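Local coordinates for HD domain-containing protein (Aquifex aeolicus, PDB 2HEK), which is of unknown function but binds zinc and GDP at separate sites and may act as a dGTP triphosphohydrolase, at residues D7-F12 / R162-R167; H60-I65 / F158-M163. One frame throughout, in Å; residues are numbered along the deposited sequence.

Interaction 1: D7-F12 / R162-R167; sequences DPLYGF and RMDYLR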
loop_
_atom_site.group_PDB
_atom_site.type_symbol
_atom_site.label_atom_id
_atom_site.label_comp_id
_atom_site.label_asym_id
_atom_site.label_seq_id
_atom_site.Cartn_x
_atom_site.Cartn_y
_atom_site.Cartn_z
ATOM N N ASP A 7 -15.675 -2.036 2.678
ATOM C CA ASP A 7 -15.169 -0.746 3.170
ATOM C C ASP A 7 -13.717 -0.734 2.785
ATOM O O ASP A 7 -12.944 -1.539 3.317
ATOM C CB ASP A 7 -15.322 -0.637 4.708
ATOM C CG ASP A 7 -14.953 0.766 5.254
ATOM O OD1 ASP A 7 -14.188 1.506 4.589
ATOM O OD2 ASP A 7 -15.419 1.133 6.381
ATOM N N PRO A 8 -13.318 0.179 1.871
ATOM C CA PRO A 8 -11.914 0.183 1.402
ATOM C C PRO A 8 -10.910 0.447 2.527
ATOM O O PRO A 8 -9.729 0.113 2.372
ATOM C CB PRO A 8 -11.881 1.338 0.387
ATOM C CG PRO A 8 -13.066 2.216 0.749
ATOM C CD PRO A 8 -14.117 1.239 1.226
ATOM N N LEU A 9 -11.358 0.991 3.676
ATOM C CA LEU A 9 -10.437 1.181 4.789
ATOM C C LEU A 9 -10.116 -0.143 5.487
ATOM O O LEU A 9 -9.040 -0.302 6.034
ATOM C CB LEU A 9 -11.002 2.172 5.823
ATOM C CG LEU A 9 -10.658 3.644 5.579
ATOM C CD1 LEU A 9 -11.211 4.201 4.231
ATOM C CD2 LEU A 9 -11.217 4.337 6.757
ATOM N N TYR A 10 -11.047 -1.084 5.494
ATOM C CA TYR A 10 -10.924 -2.244 6.401
ATOM C C TYR A 10 -11.067 -3.563 5.691
ATOM O O TYR A 10 -10.855 -4.596 6.298
ATOM C CB TYR A 10 -12.020 -2.177 7.494
ATOM C CG TYR A 10 -11.921 -0.899 8.288
ATOM C CD1 TYR A 10 -13.003 -0.015 8.346
ATOM C CD2 TYR A 10 -10.726 -0.544 8.935
ATOM C CE1 TYR A 10 -12.912 1.186 9.052
ATOM C CE2 TYR A 10 -10.626 0.675 9.638
ATOM C CZ TYR A 10 -11.721 1.502 9.704
ATOM O OH TYR A 10 -11.646 2.673 10.396
ATOM N N GLY A 11 -11.457 -3.535 4.422
ATOM C CA GLY A 11 -11.819 -4.770 3.703
ATOM C C GLY A 11 -13.334 -4.951 3.779
ATOM O O GLY A 11 -14.075 -4.550 2.869
ATOM N N PHE A 12 -13.807 -5.541 4.862
ATOM C CA PHE A 12 -15.275 -5.691 5.087
ATOM C C PHE A 12 -15.601 -5.297 6.509
ATOM O O PHE A 12 -14.776 -5.494 7.391
ATOM C CB PHE A 12 -15.713 -7.134 4.832
ATOM C CG PHE A 12 -15.698 -7.504 3.381
ATOM C CD1 PHE A 12 -16.840 -7.308 2.587
ATOM C CD2 PHE A 12 -14.543 -8.000 2.785
ATOM C CE1 PHE A 12 -16.831 -7.636 1.239
ATOM C CE2 PHE A 12 -14.527 -8.317 1.419
ATOM C CZ PHE A 12 -15.670 -8.129 0.656
ATOM N N ARG A 162 -12.400 9.193 16.215
ATOM C CA ARG A 162 -11.220 9.801 15.631
ATOM C C ARG A 162 -10.407 8.836 14.805
ATOM O O ARG A 162 -9.951 9.207 13.743
ATOM C CB ARG A 162 -10.278 10.330 16.701
ATOM C CG ARG A 162 -10.664 11.656 17.238
ATOM C CD ARG A 162 -9.570 12.212 18.168
ATOM N NE ARG A 162 -9.880 13.595 18.536
ATOM C CZ ARG A 162 -10.498 13.964 19.650
ATOM N NH1 ARG A 162 -10.874 13.050 20.543
ATOM N NH2 ARG A 162 -10.733 15.258 19.882
ATOM N N MET A 163 -10.197 7.623 15.290
ATOM C CA MET A 163 -9.429 6.670 14.546
ATOM C C MET A 163 -10.066 6.451 13.173
ATOM O O MET A 163 -9.353 6.363 12.164
ATOM C CB MET A 163 -9.326 5.361 15.317
ATOM C CG MET A 163 -8.219 5.329 16.364
ATOM S SD MET A 163 -7.717 3.640 16.773
ATOM C CE MET A 163 -6.979 3.904 18.381
ATOM N N ASP A 164 -11.383 6.393 13.120
ATOM C CA ASP A 164 -11.978 6.173 11.813
ATOM C C ASP A 164 -11.912 7.419 10.958
ATOM O O ASP A 164 -11.517 7.344 9.791
ATOM C CB ASP A 164 -13.431 5.703 11.839
ATOM C CG ASP A 164 -13.934 5.421 10.424
ATOM O OD1 ASP A 164 -14.643 6.283 9.855
ATOM O OD2 ASP A 164 -13.634 4.339 9.900
ATOM N N TYR A 165 -12.319 8.603 11.472
ATOM C CA TYR A 165 -12.348 9.723 10.538
ATOM C C TYR A 165 -10.962 10.174 10.093
ATOM O O TYR A 165 -10.815 10.606 8.950
ATOM C CB TYR A 165 -13.262 10.867 11.015
ATOM C CG TYR A 165 -12.846 11.747 12.168
ATOM C CD1 TYR A 165 -11.658 12.455 12.144
ATOM C CD2 TYR A 165 -13.667 11.832 13.297
ATOM C CE1 TYR A 165 -11.301 13.252 13.236
ATOM C CE2 TYR A 165 -13.316 12.619 14.404
ATOM C CZ TYR A 165 -12.125 13.329 14.368
ATOM O OH TYR A 165 -11.760 14.113 15.439
ATOM N N LEU A 166 -9.942 10.081 10.949
ATOM C CA LEU A 166 -8.609 10.512 10.511
ATOM C C LEU A 166 -8.165 9.671 9.332
ATOM O O LEU A 166 -7.708 10.202 8.321
ATOM C CB LEU A 166 -7.556 10.434 11.630
ATOM C CG LEU A 166 -7.703 11.477 12.751
ATOM C CD1 LEU A 166 -6.705 11.094 13.878
ATOM C CD2 LEU A 166 -7.457 12.927 12.205
ATOM N N ARG A 167 -8.306 8.353 9.465
ATOM C CA ARG A 167 -7.960 7.403 8.370
ATOM C C ARG A 167 -8.845 7.561 7.131
ATOM O O ARG A 167 -8.365 7.536 5.980
ATOM C CB ARG A 167 -7.963 5.943 8.894
ATOM C CG ARG A 167 -7.656 4.808 7.837
ATOM C CD ARG A 167 -7.494 3.256 8.433
ATOM N NE ARG A 167 -6.922 2.446 7.372
ATOM C CZ ARG A 167 -6.422 1.251 7.575
ATOM N NH1 ARG A 167 -6.415 0.740 8.808
ATOM N NH2 ARG A 167 -5.908 0.580 6.565
HETATM O O HOH W 1 -9.186 3.561 11.370
#

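Interaction 2: H60-I65 / F158-M163; sequences HITERI and FGSDRM. With ZN (zinc ion), chain D.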
loop_
_atom_site.group_PDB
_atom_site.type_symbol
_atom_site.label_atom_id
_atom_site.label_comp_id
_atom_site.label_asym_id
_atom_site.label_seq_id
_atom_site.Cartn_x
_atom_site.Cartn_y
_atom_site.Cartn_z
ATOM N N HIS A 60 -17.064 -0.654 13.523
ATOM C CA HIS A 60 -16.010 -1.657 13.308
ATOM C C HIS A 60 -14.765 -1.418 14.182
ATOM O O HIS A 60 -14.219 -2.362 14.808
ATOM C CB HIS A 60 -15.624 -1.620 11.815
ATOM C CG HIS A 60 -14.441 -2.467 11.489
ATOM N ND1 HIS A 60 -14.514 -3.838 11.404
ATOM C CD2 HIS A 60 -13.150 -2.138 11.236
ATOM C CE1 HIS A 60 -13.315 -4.321 11.113
ATOM N NE2 HIS A 60 -12.475 -3.309 10.997
ATOM N N ILE A 61 -14.300 -0.170 14.265
ATOM C CA ILE A 61 -13.155 0.127 15.137
ATOM C C ILE A 61 -13.495 -0.063 16.630
ATOM O O ILE A 61 -12.671 -0.572 17.396
ATOM C CB ILE A 61 -12.568 1.557 14.885
ATOM C CG1 ILE A 61 -11.945 1.589 13.498
ATOM C CG2 ILE A 61 -11.453 1.918 15.937
ATOM C CD1 ILE A 61 -10.692 0.675 13.360
ATOM N N THR A 62 -14.716 0.313 17.027
ATOM C CA THR A 62 -15.171 0.066 18.397
ATOM C C THR A 62 -15.107 -1.424 18.716
ATOM O O THR A 62 -14.636 -1.785 19.789
ATOM C CB THR A 62 -16.604 0.590 18.629
ATOM O OG1 THR A 62 -16.627 2.002 18.329
ATOM C CG2 THR A 62 -17.018 0.383 20.093
ATOM N N GLU A 63 -15.593 -2.267 17.799
ATOM C CA GLU A 63 -15.498 -3.743 17.937
ATOM C C GLU A 63 -14.075 -4.186 18.215
ATOM O O GLU A 63 -13.805 -4.959 19.170
ATOM C CB GLU A 63 -16.018 -4.447 16.680
ATOM C CG GLU A 63 -16.189 -5.997 16.782
ATOM C CD GLU A 63 -17.056 -6.508 15.637
ATOM O OE1 GLU A 63 -16.660 -6.321 14.456
ATOM O OE2 GLU A 63 -18.155 -7.072 15.907
ATOM N N ARG A 64 -13.153 -3.698 17.386
ATOM C CA ARG A 64 -11.749 -4.048 17.485
ATOM C C ARG A 64 -11.172 -3.652 18.836
ATOM O O ARG A 64 -10.485 -4.454 19.495
ATOM C CB ARG A 64 -10.961 -3.367 16.342
ATOM C CG ARG A 64 -11.185 -3.988 14.968
ATOM C CD ARG A 64 -10.379 -5.284 14.805
ATOM N NE ARG A 64 -10.377 -5.779 13.418
ATOM C CZ ARG A 64 -11.257 -6.648 12.912
ATOM N NH1 ARG A 64 -12.230 -7.145 13.669
ATOM N NH2 ARG A 64 -11.162 -7.027 11.637
ATOM N N ILE A 65 -11.444 -2.423 19.270
ATOM C CA ILE A 65 -10.886 -1.940 20.546
ATOM C C ILE A 65 -11.476 -2.748 21.726
ATOM O O ILE A 65 -10.749 -3.105 22.648
ATOM C CB ILE A 65 -11.166 -0.434 20.775
ATOM C CG1 ILE A 65 -10.385 0.457 19.771
ATOM C CG2 ILE A 65 -10.837 -0.035 22.235
ATOM C CD1 ILE A 65 -10.907 1.920 19.694
ATOM N N PHE A 158 -7.612 8.979 21.367
ATOM C CA PHE A 158 -7.603 7.936 20.315
ATOM C C PHE A 158 -8.876 7.015 20.338
ATOM O O PHE A 158 -8.803 5.814 20.123
ATOM C CB PHE A 158 -6.285 7.131 20.362
ATOM C CG PHE A 158 -5.813 6.846 21.749
ATOM C CD1 PHE A 158 -6.452 5.886 22.530
ATOM C CD2 PHE A 158 -4.774 7.568 22.296
ATOM C CE1 PHE A 158 -6.023 5.639 23.828
ATOM C CE2 PHE A 158 -4.336 7.321 23.606
ATOM C CZ PHE A 158 -4.978 6.364 24.369
ATOM N N GLY A 159 -10.038 7.611 20.601
ATOM C CA GLY A 159 -11.332 6.943 20.441
ATOM C C GLY A 159 -11.571 6.418 19.043
ATOM O O GLY A 159 -10.925 6.852 18.066
ATOM N N SER A 160 -12.499 5.478 18.928
ATOM C CA SER A 160 -12.861 4.875 17.633
ATOM C C SER A 160 -13.390 5.906 16.638
ATOM O O SER A 160 -13.198 5.772 15.412
ATOM C CB SER A 160 -13.915 3.791 17.870
ATOM O OG SER A 160 -15.073 4.346 18.484
ATOM N N ASP A 161 -14.063 6.935 17.140
ATOM C CA ASP A 161 -14.550 8.013 16.247
ATOM C C ASP A 161 -13.392 8.683 15.486
ATOM O O ASP A 161 -13.384 8.686 14.254
ATOM C CB ASP A 161 -15.343 9.034 17.069
ATOM C CG ASP A 161 -15.995 10.086 16.224
ATOM O OD1 ASP A 161 -16.326 9.846 15.053
ATOM O OD2 ASP A 161 -16.215 11.182 16.749
ATOM N N ARG A 162 -12.400 9.193 16.215
ATOM C CA ARG A 162 -11.220 9.801 15.631
ATOM C C ARG A 162 -10.407 8.836 14.805
ATOM O O ARG A 162 -9.951 9.207 13.743
ATOM C CB ARG A 162 -10.278 10.330 16.701
ATOM C CG ARG A 162 -10.664 11.656 17.238
ATOM C CD ARG A 162 -9.570 12.212 18.168
ATOM N NE ARG A 162 -9.880 13.595 18.536
ATOM C CZ ARG A 162 -10.498 13.964 19.650
ATOM N NH1 ARG A 162 -10.874 13.050 20.543
ATOM N NH2 ARG A 162 -10.733 15.258 19.882
ATOM N N MET A 163 -10.197 7.623 15.290
ATOM C CA MET A 163 -9.429 6.670 14.546
ATOM C C MET A 163 -10.066 6.451 13.173
ATOM O O MET A 163 -9.353 6.363 12.164
ATOM C CB MET A 163 -9.326 5.361 15.317
ATOM C CG MET A 163 -8.219 5.329 16.364
ATOM S SD MET A 163 -7.717 3.640 16.773
ATOM C CE MET A 163 -6.979 3.904 18.381
HETATM ZN ZN ZN D . -17.878 10.778 14.002
HETATM O O HOH W 2 -19.088 8.986 14.779
#

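Interaction 1: D7-F12 / R162-R167
Asp-164 OD2 takes a hydrogen bond from Tyr-10 OH across the contact, 2.6 Å between the two oxygens. It also forms a salt bridge with Arg-168 NH2, so two groups grip this buried oxygen. The hydroxyl comes in on the anti side of the carboxylate, 16° out of its plane. Seen from the tyrosine, OD2 lies at the ring edge, and ring and carboxylate planes are turned 40° apart. CG of Asp-164 lies anti to its backbone N (chi1 -177°), which brings the carboxylate to the tyrosine although the CB bond itself does not point there. Tyr-10 OH has a second partner, a water that donates to it and to the carbonyl O of Met-163, 2.9 Å from the latter. This links the tyrosine to the helix backbone as well.

Leu-9 makes the apolar half of the contact. Its CD2 lies 3.8 Å from Arg-167 CG, and the two side chains run alongside each other, pointing opposite ways. The extended Arg-167 chain carries its guanidinium to the carbonyl of Leu-9. Leu-9 O sits over one face of that group, 3.3 Å from NH2, but the angle is too poor for a hydrogen bond. Leu-9 CB in turn lies over the centre of the Tyr-10 ring.

The turn itself is tied by Asp-7. Its OD1 accepts from Leu-9 N at 3.0 Å, an Asx turn. Asp-7 O accepts from both Tyr-10 N and Gly-11 N, which makes a classic beta bulge. Asp-7 OD2 also pairs with Arg-168, whose positive charge probably eases the repulsion between the two aspartates.

Asp-164 OD1 is hydrogen-bonded to ND1 of zinc ligand His-54, making Asp-164 a second-shell residue. The contact sets the turn between strands 2-7 and 11-16 against helix 160-173, with helix 51-69 alongside at Val-58 and Ile-61.

Interaction 2: H60-I65 / F158-M163
Ile-61 opens this helix-to-helix contact in the HD domain, where helix 51-69 meets the first turn of helix 160-173. Ile-61 and Ser-160 are where the two segments' CA atoms come closest, 5.4 Å. CG2 of Ile-61, anti to the backbone N, is the branch that reaches across. It lies 3.6 Å from Ser-160 CB and touches Met-163 CB at 4.1 Å.

Thr-62 adds the polar link. Its OG1 accepts a hydrogen bond from Ser-160 OG at 2.8 Å and is also hydrogen-bonded to the carbonyl O of Val-58, one turn back in its own helix. The buried hydroxyls are thereby paired. Ser-160 OG sits between its backbone N and carbonyl carbon (chi1 59°), a rotation that sets it beside Thr-62 OG1.

Ile-65, one turn beyond Ile-61, places CD1 4.0 Å from both N and CB of Ser-160. Ile-153 of helix 145-155 and Ile-186 of helix 183-187 extend the apolar packing around it.

Gly-159 is the N-cap of helix 160-173. Next to Ser-160, Asp-161 turns away from helix 51-69 and binds the zinc ion, which His-54 and Asp-85 also ligate. Asp-161 OD1 lies 2.1 Å from the metal, and a water completes the observed ligands at 2.3 Å.

How the interactions relate
From the N terminus, the hairpin turn at 7-12 comes first, then 60-65 on helix 51-69. The chain then runs through mostly helical structure to 158-163 and 162-167. Interaction 1 closes the longer loop, and interaction 2 closes a shorter one that starts within it. Their second segments overlap at Arg-162 and Met-163, so both loops end on helix 160-173. The first segments also meet directly: Tyr-10 CG is 3.4 Å from His-60 CD2. Hairpin, helix 51-69 and helix 160-173 therefore pack mutually. The two helices supply zinc ligands His-54 and Asp-161, and the N-terminal hairpin is joined to this metal-binding core.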